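Local coordinates for FERM, ARHGEF and pleckstrin domain-containing protein 2 (Mus musculus, PDB 6D2K), which activates RAC1 as a guanine nucleotide exchange factor and takes part in semaphorin responses and actin remodelling, and is represented here by its FERM domain, at residues E146-N151 with K159-I164; K189-G194 with L218-T223; V12-S17 with K39-I44; R235-K240 with F244-H249. One frame throughout, in Å; residues are numbered along the deposited sequence.

Contact 1: residues E146-N151 with K159-I164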
loop_
_atom_site.group_PDB
_atom_site.type_symbol
_atom_site.label_atom_id
_atom_site.label_comp_id
_atom_site.label_asym_id
_atom_site.label_seq_id
_atom_site.Cartn_x
_atom_site.Cartn_y
_atom_site.Cartn_z
ATOM N N GLU A 146 -3.356 25.143 14.091
ATOM C CA GLU A 146 -2.840 25.709 12.858
ATOM C C GLU A 146 -2.304 24.622 11.929
ATOM O O GLU A 146 -2.520 24.666 10.720
ATOM C CB GLU A 146 -1.782 26.792 13.130
ATOM C CG GLU A 146 -2.368 28.067 13.718
ATOM C CD GLU A 146 -1.335 29.184 13.895
ATOM O OE1 GLU A 146 -0.172 29.019 13.470
ATOM O OE2 GLU A 146 -1.689 30.237 14.461
ATOM N N HIS A 147 -1.629 23.628 12.494
ATOM C CA HIS A 147 -1.079 22.561 11.668
ATOM C C HIS A 147 -2.194 21.753 11.006
ATOM O O HIS A 147 -2.112 21.428 9.832
ATOM C CB HIS A 147 -0.199 21.639 12.498
ATOM C CG HIS A 147 0.368 20.497 11.720
ATOM N ND1 HIS A 147 1.537 20.591 10.997
ATOM C CD2 HIS A 147 -0.076 19.227 11.553
ATOM C CE1 HIS A 147 1.793 19.428 10.421
ATOM N NE2 HIS A 147 0.827 18.586 10.743
ATOM N N LEU A 148 -3.239 21.466 11.770
ATOM C CA LEU A 148 -4.372 20.685 11.268
ATOM C C LEU A 148 -5.225 21.464 10.277
ATOM O O LEU A 148 -5.997 20.875 9.521
ATOM C CB LEU A 148 -5.215 20.188 12.439
ATOM C CG LEU A 148 -4.533 19.035 13.183
ATOM C CD1 LEU A 148 -5.176 18.782 14.525
ATOM C CD2 LEU A 148 -4.548 17.778 12.317
ATOM N N LYS A 149 -5.102 22.784 10.267
ATOM C CA LYS A 149 -5.784 23.562 9.238
ATOM C C LYS A 149 -5.080 23.466 7.891
ATOM O O LYS A 149 -5.723 23.488 6.839
ATOM C CB LYS A 149 -5.897 25.031 9.649
ATOM C CG LYS A 149 -6.872 25.274 10.779
ATOM C CD LYS A 149 -7.005 26.765 11.064
ATOM C CE LYS A 149 -7.980 27.024 12.195
ATOM N NZ LYS A 149 -7.954 28.449 12.621
ATOM N N ALA A 150 -3.755 23.366 7.927
ATOM C CA ALA A 150 -2.963 23.385 6.706
ATOM C C ALA A 150 -2.541 21.987 6.247
ATOM O O ALA A 150 -1.990 21.837 5.159
ATOM C CB ALA A 150 -1.734 24.281 6.888
ATOM N N ASN A 151 -2.792 20.970 7.072
ATOM C CA ASN A 151 -2.383 19.603 6.739
ATOM C C ASN A 151 -3.508 18.608 6.963
ATOM O O ASN A 151 -4.031 18.489 8.069
ATOM C CB ASN A 151 -1.165 19.184 7.572
ATOM C CG ASN A 151 0.044 20.050 7.308
ATOM O OD1 ASN A 151 0.850 19.755 6.430
ATOM N ND2 ASN A 151 0.176 21.125 8.068
ATOM N N LYS A 159 -14.146 16.870 12.692
ATOM C CA LYS A 159 -15.075 16.146 13.559
ATOM C C LYS A 159 -14.335 15.563 14.754
ATOM O O LYS A 159 -14.880 15.467 15.854
ATOM C CB LYS A 159 -15.761 15.024 12.788
ATOM C CG LYS A 159 -16.597 14.098 13.656
ATOM C CD LYS A 159 -16.490 12.669 13.169
ATOM C CE LYS A 159 -16.986 12.538 11.745
ATOM N NZ LYS A 159 -18.476 12.440 11.691
ATOM N N SER A 160 -13.077 15.199 14.529
ATOM C CA SER A 160 -12.293 14.501 15.542
ATOM C C SER A 160 -11.241 15.387 16.191
ATOM O O SER A 160 -10.386 14.891 16.923
ATOM C CB SER A 160 -11.594 13.298 14.922
ATOM O OG SER A 160 -12.526 12.379 14.380
ATOM N N LEU A 161 -11.289 16.687 15.918
ATOM C CA LEU A 161 -10.268 17.590 16.442
ATOM C C LEU A 161 -10.080 17.465 17.953
ATOM O O LEU A 161 -8.957 17.338 18.431
ATOM C CB LEU A 161 -10.563 19.043 16.058
ATOM C CG LEU A 161 -9.368 19.764 15.440
ATOM C CD1 LEU A 161 -8.225 19.825 16.429
ATOM C CD2 LEU A 161 -8.938 19.048 14.174
ATOM N N GLU A 162 -11.169 17.494 18.712
ATOM C CA GLU A 162 -11.056 17.415 20.166
ATOM C C GLU A 162 -10.374 16.128 20.624
ATOM O O GLU A 162 -9.502 16.156 21.482
ATOM C CB GLU A 162 -12.424 17.566 20.837
ATOM C CG GLU A 162 -13.130 18.868 20.496
ATOM C CD GLU A 162 -12.333 20.098 20.901
ATOM O OE1 GLU A 162 -12.505 21.155 20.254
ATOM O OE2 GLU A 162 -11.533 20.012 21.860
ATOM N N LYS A 163 -10.761 14.995 20.049
ATOM C CA LYS A 163 -10.128 13.734 20.422
ATOM C C LYS A 163 -8.641 13.740 20.072
ATOM O O LYS A 163 -7.816 13.250 20.840
ATOM C CB LYS A 163 -10.799 12.554 19.722
ATOM C CG LYS A 163 -12.218 12.257 20.174
ATOM C CD LYS A 163 -12.823 11.143 19.330
ATOM C CE LYS A 163 -14.300 10.940 19.644
ATOM N NZ LYS A 163 -14.502 10.433 21.030
ATOM N N ILE A 164 -8.309 14.284 18.907
ATOM C CA ILE A 164 -6.918 14.310 18.448
ATOM C C ILE A 164 -6.031 15.098 19.426
ATOM O O ILE A 164 -4.961 14.638 19.813
ATOM C CB ILE A 164 -6.800 14.927 17.040
ATOM C CG1 ILE A 164 -7.448 14.005 16.000
ATOM C CG2 ILE A 164 -5.331 15.161 16.710
ATOM C CD1 ILE A 164 -7.676 14.663 14.646
#

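Contact 2: residues K189-G194 with L218-T223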
loop_
_atom_site.group_PDB
_atom_site.type_symbol
_atom_site.label_atom_id
_atom_site.label_comp_id
_atom_site.label_asym_id
_atom_site.label_seq_id
_atom_site.Cartn_x
_atom_site.Cartn_y
_atom_site.Cartn_z
ATOM N N LYS A 189 -2.421 -4.032 13.974
ATOM C CA LYS A 189 -3.503 -4.881 14.499
ATOM C C LYS A 189 -4.850 -4.623 13.832
ATOM O O LYS A 189 -5.836 -5.322 14.118
ATOM C CB LYS A 189 -3.652 -4.712 16.020
ATOM C CG LYS A 189 -2.450 -5.188 16.828
ATOM C CD LYS A 189 -2.280 -6.687 16.699
ATOM C CE LYS A 189 -1.197 -7.199 17.627
ATOM N NZ LYS A 189 -1.005 -8.666 17.475
ATOM N N LEU A 190 -4.906 -3.633 12.941
ATOM C CA LEU A 190 -6.143 -3.289 12.252
ATOM C C LEU A 190 -6.404 -4.278 11.134
ATOM O O LEU A 190 -5.489 -4.665 10.419
ATOM C CB LEU A 190 -6.083 -1.885 11.660
ATOM C CG LEU A 190 -5.837 -0.808 12.711
ATOM C CD1 LEU A 190 -5.698 0.534 12.026
ATOM C CD2 LEU A 190 -6.985 -0.811 13.723
ATOM N N GLU A 191 -7.662 -4.672 10.996
ATOM C CA GLU A 191 -8.046 -5.625 9.958
ATOM C C GLU A 191 -7.693 -5.082 8.578
ATOM O O GLU A 191 -7.386 -5.856 7.664
ATOM C CB GLU A 191 -9.542 -5.907 10.049
ATOM C CG GLU A 191 -10.043 -6.984 9.097
ATOM C CD GLU A 191 -11.482 -7.365 9.390
ATOM O OE1 GLU A 191 -11.710 -8.504 9.846
ATOM O OE2 GLU A 191 -12.370 -6.514 9.181
ATOM N N MET A 192 -7.727 -3.760 8.423
ATOM C CA MET A 192 -7.446 -3.158 7.122
ATOM C C MET A 192 -5.972 -2.801 6.877
ATOM O O MET A 192 -5.634 -2.218 5.843
ATOM C CB MET A 192 -8.344 -1.940 6.893
ATOM C CG MET A 192 -9.837 -2.306 6.741
ATOM S SD MET A 192 -10.150 -3.414 5.330
ATOM C CE MET A 192 -9.793 -2.312 3.974
ATOM N N TYR A 193 -5.100 -3.146 7.821
ATOM C CA TYR A 193 -3.661 -2.909 7.664
ATOM C C TYR A 193 -3.146 -3.554 6.378
ATOM O O TYR A 193 -3.275 -4.763 6.190
ATOM C CB TYR A 193 -2.892 -3.430 8.888
ATOM C CG TYR A 193 -1.381 -3.509 8.718
ATOM C CD1 TYR A 193 -0.602 -2.365 8.730
ATOM C CD2 TYR A 193 -0.747 -4.728 8.542
ATOM C CE1 TYR A 193 0.766 -2.434 8.577
ATOM C CE2 TYR A 193 0.619 -4.809 8.383
ATOM C CZ TYR A 193 1.374 -3.656 8.394
ATOM O OH TYR A 193 2.741 -3.710 8.225
ATOM N N GLY A 194 -2.582 -2.728 5.503
ATOM C CA GLY A 194 -2.024 -3.174 4.231
ATOM C C GLY A 194 -3.036 -3.637 3.192
ATOM O O GLY A 194 -2.642 -4.169 2.150
ATOM N N LEU A 218 -7.359 -13.181 0.568
ATOM C CA LEU A 218 -8.446 -12.812 1.452
ATOM C C LEU A 218 -9.711 -12.465 0.691
ATOM O O LEU A 218 -9.655 -11.915 -0.411
ATOM C CB LEU A 218 -8.027 -11.619 2.327
ATOM C CG LEU A 218 -6.662 -11.676 3.017
ATOM C CD1 LEU A 218 -6.431 -10.371 3.777
ATOM C CD2 LEU A 218 -6.573 -12.832 3.988
ATOM N N VAL A 219 -10.856 -12.785 1.289
ATOM C CA VAL A 219 -12.147 -12.413 0.729
ATOM C C VAL A 219 -12.940 -11.585 1.730
ATOM O O VAL A 219 -13.140 -12.003 2.876
ATOM C CB VAL A 219 -12.989 -13.651 0.327
ATOM C CG1 VAL A 219 -14.342 -13.210 -0.232
ATOM C CG2 VAL A 219 -12.241 -14.471 -0.695
ATOM N N PHE A 220 -13.375 -10.408 1.292
ATOM C CA PHE A 220 -14.236 -9.542 2.083
ATOM C C PHE A 220 -15.584 -9.435 1.380
ATOM O O PHE A 220 -15.651 -9.400 0.157
ATOM C CB PHE A 220 -13.630 -8.142 2.191
ATOM C CG PHE A 220 -12.414 -8.064 3.059
ATOM C CD1 PHE A 220 -12.485 -7.468 4.311
ATOM C CD2 PHE A 220 -11.192 -8.546 2.625
ATOM C CE1 PHE A 220 -11.367 -7.368 5.115
ATOM C CE2 PHE A 220 -10.070 -8.454 3.420
ATOM C CZ PHE A 220 -10.158 -7.861 4.678
ATOM N N GLN A 221 -16.662 -9.409 2.151
ATOM C CA GLN A 221 -17.954 -9.051 1.601
ATOM C C GLN A 221 -18.216 -7.658 2.126
ATOM O O GLN A 221 -18.262 -7.446 3.340
ATOM C CB GLN A 221 -19.045 -10.027 2.041
ATOM C CG GLN A 221 -20.379 -9.789 1.353
ATOM C CD GLN A 221 -21.321 -10.968 1.481
ATOM O OE1 GLN A 221 -22.464 -10.920 1.021
ATOM N NE2 GLN A 221 -20.843 -12.039 2.102
ATOM N N GLY A 222 -18.348 -6.696 1.222
ATOM C CA GLY A 222 -18.313 -5.311 1.644
ATOM C C GLY A 222 -17.025 -5.074 2.412
ATOM O O GLY A 222 -15.931 -5.241 1.875
ATOM N N THR A 223 -17.153 -4.710 3.681
ATOM C CA THR A 223 -16.002 -4.405 4.524
ATOM C C THR A 223 -15.727 -5.550 5.503
ATOM O O THR A 223 -14.790 -5.503 6.306
ATOM C CB THR A 223 -16.235 -3.049 5.257
ATOM O OG1 THR A 223 -15.843 -1.972 4.396
ATOM C CG2 THR A 223 -15.459 -2.954 6.563
#

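Contact 3: residues V12-S17 with K39-I44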
loop_
_atom_site.group_PDB
_atom_site.type_symbol
_atom_site.label_atom_id
_atom_site.label_comp_id
_atom_site.label_asym_id
_atom_site.label_seq_id
_atom_site.Cartn_x
_atom_site.Cartn_y
_atom_site.Cartn_z
ATOM N N VAL A 12 8.456 11.782 -9.446
ATOM C CA VAL A 12 8.198 10.761 -8.434
ATOM C C VAL A 12 7.720 11.420 -7.158
ATOM O O VAL A 12 8.461 12.171 -6.532
ATOM C CB VAL A 12 9.423 9.867 -8.169
ATOM C CG1 VAL A 12 9.134 8.901 -7.007
ATOM C CG2 VAL A 12 9.764 9.081 -9.427
ATOM N N LYS A 13 6.464 11.168 -6.803
ATOM C CA LYS A 13 5.900 11.715 -5.577
ATOM C C LYS A 13 6.301 10.809 -4.429
ATOM O O LYS A 13 5.975 9.634 -4.424
ATOM C CB LYS A 13 4.378 11.825 -5.681
ATOM C CG LYS A 13 3.729 12.513 -4.480
ATOM C CD LYS A 13 2.223 12.678 -4.677
ATOM C CE LYS A 13 1.623 13.600 -3.615
ATOM N NZ LYS A 13 2.165 14.987 -3.709
ATOM N N LEU A 14 7.019 11.367 -3.456
ATOM C CA LEU A 14 7.564 10.592 -2.346
ATOM C C LEU A 14 6.537 10.507 -1.228
ATOM O O LEU A 14 5.481 11.115 -1.318
ATOM C CB LEU A 14 8.870 11.231 -1.870
ATOM C CG LEU A 14 9.945 11.283 -2.967
ATOM C CD1 LEU A 14 11.163 12.068 -2.531
ATOM C CD2 LEU A 14 10.341 9.874 -3.400
ATOM N N LEU A 15 6.835 9.732 -0.185
ATOM C CA LEU A 15 5.851 9.469 0.865
ATOM C C LEU A 15 5.590 10.688 1.769
ATOM O O LEU A 15 4.543 10.777 2.415
ATOM C CB LEU A 15 6.262 8.250 1.694
ATOM C CG LEU A 15 5.753 6.915 1.140
ATOM C CD1 LEU A 15 6.490 5.740 1.771
ATOM C CD2 LEU A 15 4.240 6.799 1.352
ATOM N N ASP A 16 6.531 11.624 1.795
ATOM C CA ASP A 16 6.321 12.891 2.502
ATOM C C ASP A 16 5.654 13.960 1.615
ATOM O O ASP A 16 5.515 15.123 2.016
ATOM C CB ASP A 16 7.639 13.403 3.095
ATOM C CG ASP A 16 8.694 13.670 2.035
ATOM O OD1 ASP A 16 9.873 13.904 2.387
ATOM O OD2 ASP A 16 8.337 13.648 0.844
ATOM N N SER A 17 5.256 13.559 0.409
ATOM C CA SER A 17 4.525 14.416 -0.529
ATOM C C SER A 17 5.419 15.353 -1.346
ATOM O O SER A 17 4.941 16.053 -2.235
ATOM C CB SER A 17 3.413 15.202 0.172
ATOM O OG SER A 17 2.163 14.553 0.023
ATOM N N LYS A 39 18.430 5.124 -4.265
ATOM C CA LYS A 39 19.667 5.861 -4.016
ATOM C C LYS A 39 19.391 7.266 -3.516
ATOM O O LYS A 39 20.015 7.729 -2.561
ATOM C CB LYS A 39 20.506 5.947 -5.288
ATOM C CG LYS A 39 21.294 4.702 -5.616
ATOM C CD LYS A 39 22.566 5.058 -6.393
ATOM C CE LYS A 39 22.505 6.466 -6.991
ATOM N NZ LYS A 39 22.821 7.544 -5.998
ATOM N N HIS A 40 18.473 7.957 -4.179
ATOM C CA HIS A 40 18.083 9.284 -3.749
ATOM C C HIS A 40 17.661 9.250 -2.282
ATOM O O HIS A 40 17.945 10.180 -1.533
ATOM C CB HIS A 40 16.951 9.833 -4.618
ATOM C CG HIS A 40 16.338 11.083 -4.076
ATOM N ND1 HIS A 40 16.926 12.321 -4.220
ATOM C CD2 HIS A 40 15.203 11.285 -3.367
ATOM C CE1 HIS A 40 16.175 13.233 -3.632
ATOM N NE2 HIS A 40 15.122 12.634 -3.111
ATOM N N LEU A 41 17.003 8.162 -1.879
ATOM C CA LEU A 41 16.462 8.051 -0.523
ATOM C C LEU A 41 17.414 7.388 0.458
ATOM O O LEU A 41 17.207 7.461 1.671
ATOM C CB LEU A 41 15.140 7.268 -0.524
ATOM C CG LEU A 41 13.990 7.932 -1.284
ATOM C CD1 LEU A 41 12.744 7.034 -1.289
ATOM C CD2 LEU A 41 13.675 9.310 -0.720
ATOM N N ASN A 42 18.439 6.726 -0.066
ATOM C CA ASN A 42 19.279 5.874 0.752
ATOM C C ASN A 42 18.404 4.875 1.502
ATOM O O ASN A 42 18.483 4.738 2.727
ATOM C CB ASN A 42 20.130 6.719 1.702
ATOM C CG ASN A 42 21.121 7.596 0.958
ATOM O OD1 ASN A 42 21.875 7.111 0.114
ATOM N ND2 ASN A 42 21.121 8.890 1.261
ATOM N N LEU A 43 17.552 4.196 0.739
ATOM C CA LEU A 43 16.617 3.217 1.275
ATOM C C LEU A 43 17.191 1.803 1.231
ATOM O O LEU A 43 17.163 1.143 0.195
ATOM C CB LEU A 43 15.306 3.279 0.479
ATOM C CG LEU A 43 14.174 2.345 0.908
ATOM C CD1 LEU A 43 13.860 2.559 2.392
ATOM C CD2 LEU A 43 12.939 2.562 0.047
ATOM N N ILE A 44 17.700 1.332 2.365
ATOM C CA ILE A 44 18.293 0.001 2.444
ATOM C C ILE A 44 17.269 -1.116 2.288
ATOM O O ILE A 44 17.467 -2.043 1.503
ATOM C CB ILE A 44 19.054 -0.205 3.777
ATOM C CG1 ILE A 44 20.221 0.777 3.874
ATOM C CG2 ILE A 44 19.553 -1.628 3.894
ATOM C CD1 ILE A 44 21.060 0.603 5.137
#

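Contact 4: residues R235-K240 with F244-H249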
loop_
_atom_site.group_PDB
_atom_site.type_symbol
_atom_site.label_atom_id
_atom_site.label_comp_id
_atom_site.label_asym_id
_atom_site.label_seq_id
_atom_site.Cartn_x
_atom_site.Cartn_y
_atom_site.Cartn_z
ATOM N N ARG A 235 -2.199 -24.222 -3.307
ATOM C CA ARG A 235 -1.322 -25.028 -4.139
ATOM C C ARG A 235 -0.893 -24.290 -5.398
ATOM O O ARG A 235 0.229 -24.454 -5.863
ATOM C CB ARG A 235 -2.037 -26.318 -4.541
ATOM C CG ARG A 235 -2.681 -27.059 -3.373
ATOM C CD ARG A 235 -1.755 -28.127 -2.824
ATOM N NE ARG A 235 -1.023 -27.665 -1.651
ATOM C CZ ARG A 235 -1.472 -27.782 -0.410
ATOM N NH1 ARG A 235 -2.648 -28.348 -0.184
ATOM N NH2 ARG A 235 -0.745 -27.337 0.600
ATOM N N LYS A 236 -1.792 -23.478 -5.955
ATOM C CA LYS A 236 -1.471 -22.734 -7.171
ATOM C C LYS A 236 -2.412 -21.555 -7.367
ATOM O O LYS A 236 -3.580 -21.619 -7.004
ATOM C CB LYS A 236 -1.550 -23.647 -8.405
ATOM C CG LYS A 236 -1.044 -22.971 -9.673
ATOM C CD LYS A 236 -1.000 -23.921 -10.863
ATOM C CE LYS A 236 -0.158 -23.330 -11.991
ATOM N NZ LYS A 236 -0.167 -24.176 -13.219
ATOM N N LEU A 237 -1.884 -20.469 -7.922
ATOM C CA LEU A 237 -2.700 -19.336 -8.336
ATOM C C LEU A 237 -2.578 -19.197 -9.846
ATOM O O LEU A 237 -1.469 -19.238 -10.389
ATOM C CB LEU A 237 -2.208 -18.048 -7.668
ATOM C CG LEU A 237 -2.262 -18.025 -6.146
ATOM C CD1 LEU A 237 -1.681 -16.718 -5.650
ATOM C CD2 LEU A 237 -3.684 -18.212 -5.634
ATOM N N SER A 238 -3.714 -19.024 -10.509
ATOM C CA SER A 238 -3.767 -18.876 -11.961
ATOM C C SER A 238 -4.786 -17.823 -12.351
ATOM O O SER A 238 -5.623 -17.439 -11.554
ATOM C CB SER A 238 -4.179 -20.199 -12.621
ATOM O OG SER A 238 -3.273 -21.215 -12.277
ATOM N N PHE A 239 -4.736 -17.368 -13.596
ATOM C CA PHE A 239 -5.808 -16.520 -14.089
ATOM C C PHE A 239 -6.066 -16.839 -15.553
ATOM O O PHE A 239 -5.147 -17.233 -16.273
ATOM C CB PHE A 239 -5.527 -15.027 -13.855
ATOM C CG PHE A 239 -4.598 -14.400 -14.863
ATOM C CD1 PHE A 239 -5.115 -13.678 -15.936
ATOM C CD2 PHE A 239 -3.222 -14.534 -14.749
ATOM C CE1 PHE A 239 -4.274 -13.099 -16.868
ATOM C CE2 PHE A 239 -2.368 -13.954 -15.685
ATOM C CZ PHE A 239 -2.903 -13.231 -16.753
ATOM N N LYS A 240 -7.319 -16.704 -15.965
ATOM C CA LYS A 240 -7.685 -16.820 -17.372
ATOM C C LYS A 240 -8.700 -15.747 -17.701
ATOM O O LYS A 240 -9.837 -15.781 -17.218
ATOM C CB LYS A 240 -8.286 -18.191 -17.672
ATOM C CG LYS A 240 -7.354 -19.350 -17.357
ATOM C CD LYS A 240 -7.989 -20.673 -17.791
ATOM C CE LYS A 240 -6.933 -21.652 -18.276
ATOM N NZ LYS A 240 -5.911 -21.955 -17.239
ATOM N N PHE A 244 -10.073 -15.380 -11.864
ATOM C CA PHE A 244 -8.967 -15.649 -10.944
ATOM C C PHE A 244 -9.174 -17.015 -10.290
ATOM O O PHE A 244 -10.239 -17.280 -9.746
ATOM C CB PHE A 244 -8.910 -14.552 -9.873
ATOM C CG PHE A 244 -7.845 -14.762 -8.837
ATOM C CD1 PHE A 244 -6.501 -14.706 -9.173
ATOM C CD2 PHE A 244 -8.193 -14.999 -7.520
ATOM C CE1 PHE A 244 -5.526 -14.883 -8.200
ATOM C CE2 PHE A 244 -7.228 -15.188 -6.545
ATOM C CZ PHE A 244 -5.896 -15.133 -6.890
ATOM N N LEU A 245 -8.165 -17.882 -10.361
ATOM C CA LEU A 245 -8.301 -19.272 -9.916
ATOM C C LEU A 245 -7.370 -19.600 -8.752
ATOM O O LEU A 245 -6.161 -19.427 -8.857
ATOM C CB LEU A 245 -8.014 -20.235 -11.084
ATOM C CG LEU A 245 -9.037 -20.342 -12.229
ATOM C CD1 LEU A 245 -9.190 -19.034 -12.982
ATOM C CD2 LEU A 245 -8.634 -21.447 -13.190
ATOM N N ILE A 246 -7.931 -20.065 -7.640
ATOM C CA ILE A 246 -7.110 -20.486 -6.512
ATOM C C ILE A 246 -7.234 -21.990 -6.345
ATOM O O ILE A 246 -8.329 -22.483 -6.078
ATOM C CB ILE A 246 -7.581 -19.862 -5.192
ATOM C CG1 ILE A 246 -7.760 -18.358 -5.312
ATOM C CG2 ILE A 246 -6.583 -20.180 -4.085
ATOM C CD1 ILE A 246 -8.285 -17.705 -4.046
ATOM N N LYS A 247 -6.128 -22.712 -6.507
ATOM C CA LYS A 247 -6.142 -24.159 -6.227
ATOM C C LYS A 247 -5.790 -24.354 -4.757
ATOM O O LYS A 247 -4.762 -23.845 -4.293
ATOM C CB LYS A 247 -5.158 -24.897 -7.132
ATOM C CG LYS A 247 -5.248 -26.407 -6.993
ATOM C CD LYS A 247 -4.232 -27.095 -7.881
ATOM C CE LYS A 247 -4.031 -28.533 -7.426
ATOM N NZ LYS A 247 -2.984 -29.235 -8.217
ATOM N N LEU A 248 -6.650 -25.081 -4.037
ATOM C CA LEU A 248 -6.699 -25.093 -2.568
ATOM C C LEU A 248 -6.964 -26.503 -2.051
ATOM O O LEU A 248 -7.103 -27.426 -2.837
ATOM C CB LEU A 248 -7.873 -24.219 -2.115
ATOM C CG LEU A 248 -7.694 -23.080 -1.122
ATOM C CD1 LEU A 248 -6.501 -22.218 -1.466
ATOM C CD2 LEU A 248 -8.973 -22.256 -1.088
ATOM N N HIS A 249 -7.077 -26.669 -0.735
ATOM C CA HIS A 249 -7.554 -27.951 -0.193
ATOM C C HIS A 249 -8.955 -28.221 -0.721
ATOM O O HIS A 249 -9.787 -27.311 -0.748
ATOM C CB HIS A 249 -7.632 -27.907 1.331
ATOM C CG HIS A 249 -6.306 -27.831 2.010
ATOM N ND1 HIS A 249 -5.108 -27.935 1.334
ATOM C CD2 HIS A 249 -5.987 -27.665 3.317
ATOM C CE1 HIS A 249 -4.110 -27.833 2.195
ATOM N NE2 HIS A 249 -4.617 -27.663 3.403
HETATM O O HOH W 1 -4.787 -22.178 -10.007
#

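Contact 1: residues E146-N151 with K159-I164
Leu148, near the end of helix 141-150, and Leu161, at the start of helix 161-168, bring the two backbones nearest, and the 8.4 Å between Leu148 CA and Leu161 CA leaves the contact to side chains. The two leucines reach toward each other and meet tip to tip. Leu148 CD1 lies 3.7 Å from Leu161 CD1 and 3.8 Å from Leu161 CD2, which sets one methyl against the forked end of its partner. The CB of Leu161 does not aim at the other helix; its first torsion, an unusual -130°, accompanies a side chain whose outer end comes closer than its base. Ile164, one turn later, adds its branch methyl, with CG2 4.2 Å from Leu148 CD1. Leu148 CD1 thus touches both Leu161 and Ile164. On the first helix, Asn151 closes the last turn: its ND2 donates to His147 O at 2.9 Å, while lying over one face of the His147 ring. All of this belongs to the helical central lobe of the FERM domain, where His147 packs on helix 121-136, Leu148 also touches Tyr153 and Gln157 in the connecting loop, and a Glu162-Arg145 salt bridge ties the two helices together.

Contact 2: residues K189-G194 with L218-T223
Met192 and Phe220 make a Met-aromatic contact between the loop that joins helix 176-187 to strand 198-201 and strand 216-221 of the C-terminal PH-like lobe. The loop presents its residues through a type I turn from Leu190 to Tyr193, closed by Tyr193 N bonding to Leu190 O at 3.0 Å, which places Glu191 and Met192 at its two central positions. Met192 SD sits 4.1 Å from Phe220 CE1 and 4.9 Å from the ring centroid. The line from the centroid to the sulfur leans 41° off the ring normal, an oblique approach. The bent chain of Met192 (chi2 -60°) brings SD to the ring while the CE methyl points away from it, and the two side chains pass alongside, running opposite ways. Glu191 comes from another side: its CG meets the ring edge near the ring plane, 4.2 Å from Phe220 CE1, and the carboxylate stays beside the same corner. Glu191 OE2 comes to 3.9 Å from Thr223 O, a spacing between two acceptors and not a bond; the side chain also packs on Lys225. Phe197 meets the same phenyl ring with its plane turned by about 50°. The contact therefore rests largely on dispersion between a polarisable sulfur, an aliphatic CH2 and an aromatic ring, and a carboxylate near the weakly positive C-H edge of the phenyl is probably tolerated or mildly favourable.

Contact 3: residues V12-S17 with K39-I44
Leu14 and Leu41 mark where the backbones run nearest, their CA atoms 9.4 Å apart: Leu14 opens a type I turn, completed at Ser17, just after strand 8-13, and Leu41 stands at the end of helix 30-41. That helix ends in a Schellman motif with Asn42, at positive phi, as the C-prime residue. Across the gap, Leu14 CD1 does the touching. It lies 4.1 Å from Leu41 CD2, the two leucines overlapping lengthwise with their tips directed contrariwise, and 4.0 Å from His40 NE2. The imidazole receives the methyl obliquely, with His40 CD2 the next nearest ring atom at 4.2 Å from Leu14 CD1. His40 turns its CG anti to the backbone N (chi1 169°), which swings the ring toward the turn, where it also packs on Glu20 and Phe22 of strand 19-24. Leu14 touches Glu20 too, while Leu41 extends to Leu83 of strand 79-85 and to Tyr99 of helix 98-113. The helix end is thereby laid against the sheet of the ubiquitin-like N-terminal lobe. Since a methyl meets another methyl and, obliquely, an imidazole, shape and dispersion hold the pair.

Contact 4: residues R235-K240 with F244-H249
Phe244 is approached obliquely on its ring by Leu237, with Leu237 CD2 4.0 Å from Phe244 CZ, and by a carbonyl, with Ser238 O 3.7 Å from Phe244 CD1; it also meets Phe273 of helix 267-284 edge-to-face. At the far end of the hairpin, the guanidinium of Arg235 lies at the edge of the His249 ring, the two planes 27° apart; their modelled closeness is too tight to be trusted in detail. Leu237 and Ile246 stand next to each other on the face of Phe239 and Phe244, Leu237 CD2 approaching Ile246 CG2 to 3.8 Å. Leu237, Phe239 and Phe244 pack on helix 267-284, Ile246 on neighbouring strands. The two strands are joined by an antiparallel ladder. Ser238 and Leu245 form a hydrogen-bonded pair: Ser238 N donates to Leu245 O at 3.0 Å, and Leu245 N returns a bond to Ser238 O at 2.8 Å. Lys247 N pairs likewise with Lys236 O, at 2.8 Å. Its own carbonyl faces two residues, a classic beta bulge: Arg235 N bonds to Lys247 O at 2.8 Å, whereas Lys236 N reaches Lys247 O only weakly, at 3.4 Å. On the opposite face, water 1 bonds to Ser238 OG and donates to Leu245 O. The hairpin is thus apolar toward the helix and mixed on the other side, where Leu245 lies among Lys236, Ser238 and Lys247.

How the contacts relate
The four contacts sample all three lobes of one FERM domain, and along the chain they follow one another in the order 3, 1, 2, 4. Contact 3 belongs to the ubiquitin-like N-terminal lobe and contact 1 to the helical central lobe; their centres are 27 Å apart and their nearest atoms about 8 Å. Strand residues of contact 2 (218-221) and both strands of contact 4 belong to the same antiparallel sheet, with contact centres 21 Å apart. Contacts 1 and 4 lie farthest from each other, centres 46 Å apart, on opposite sides of the chain's centre. As in other FERM domains, the three lobes form a cloverleaf, and helix 98-113 links contacts 2 and 3 by touching residues of both.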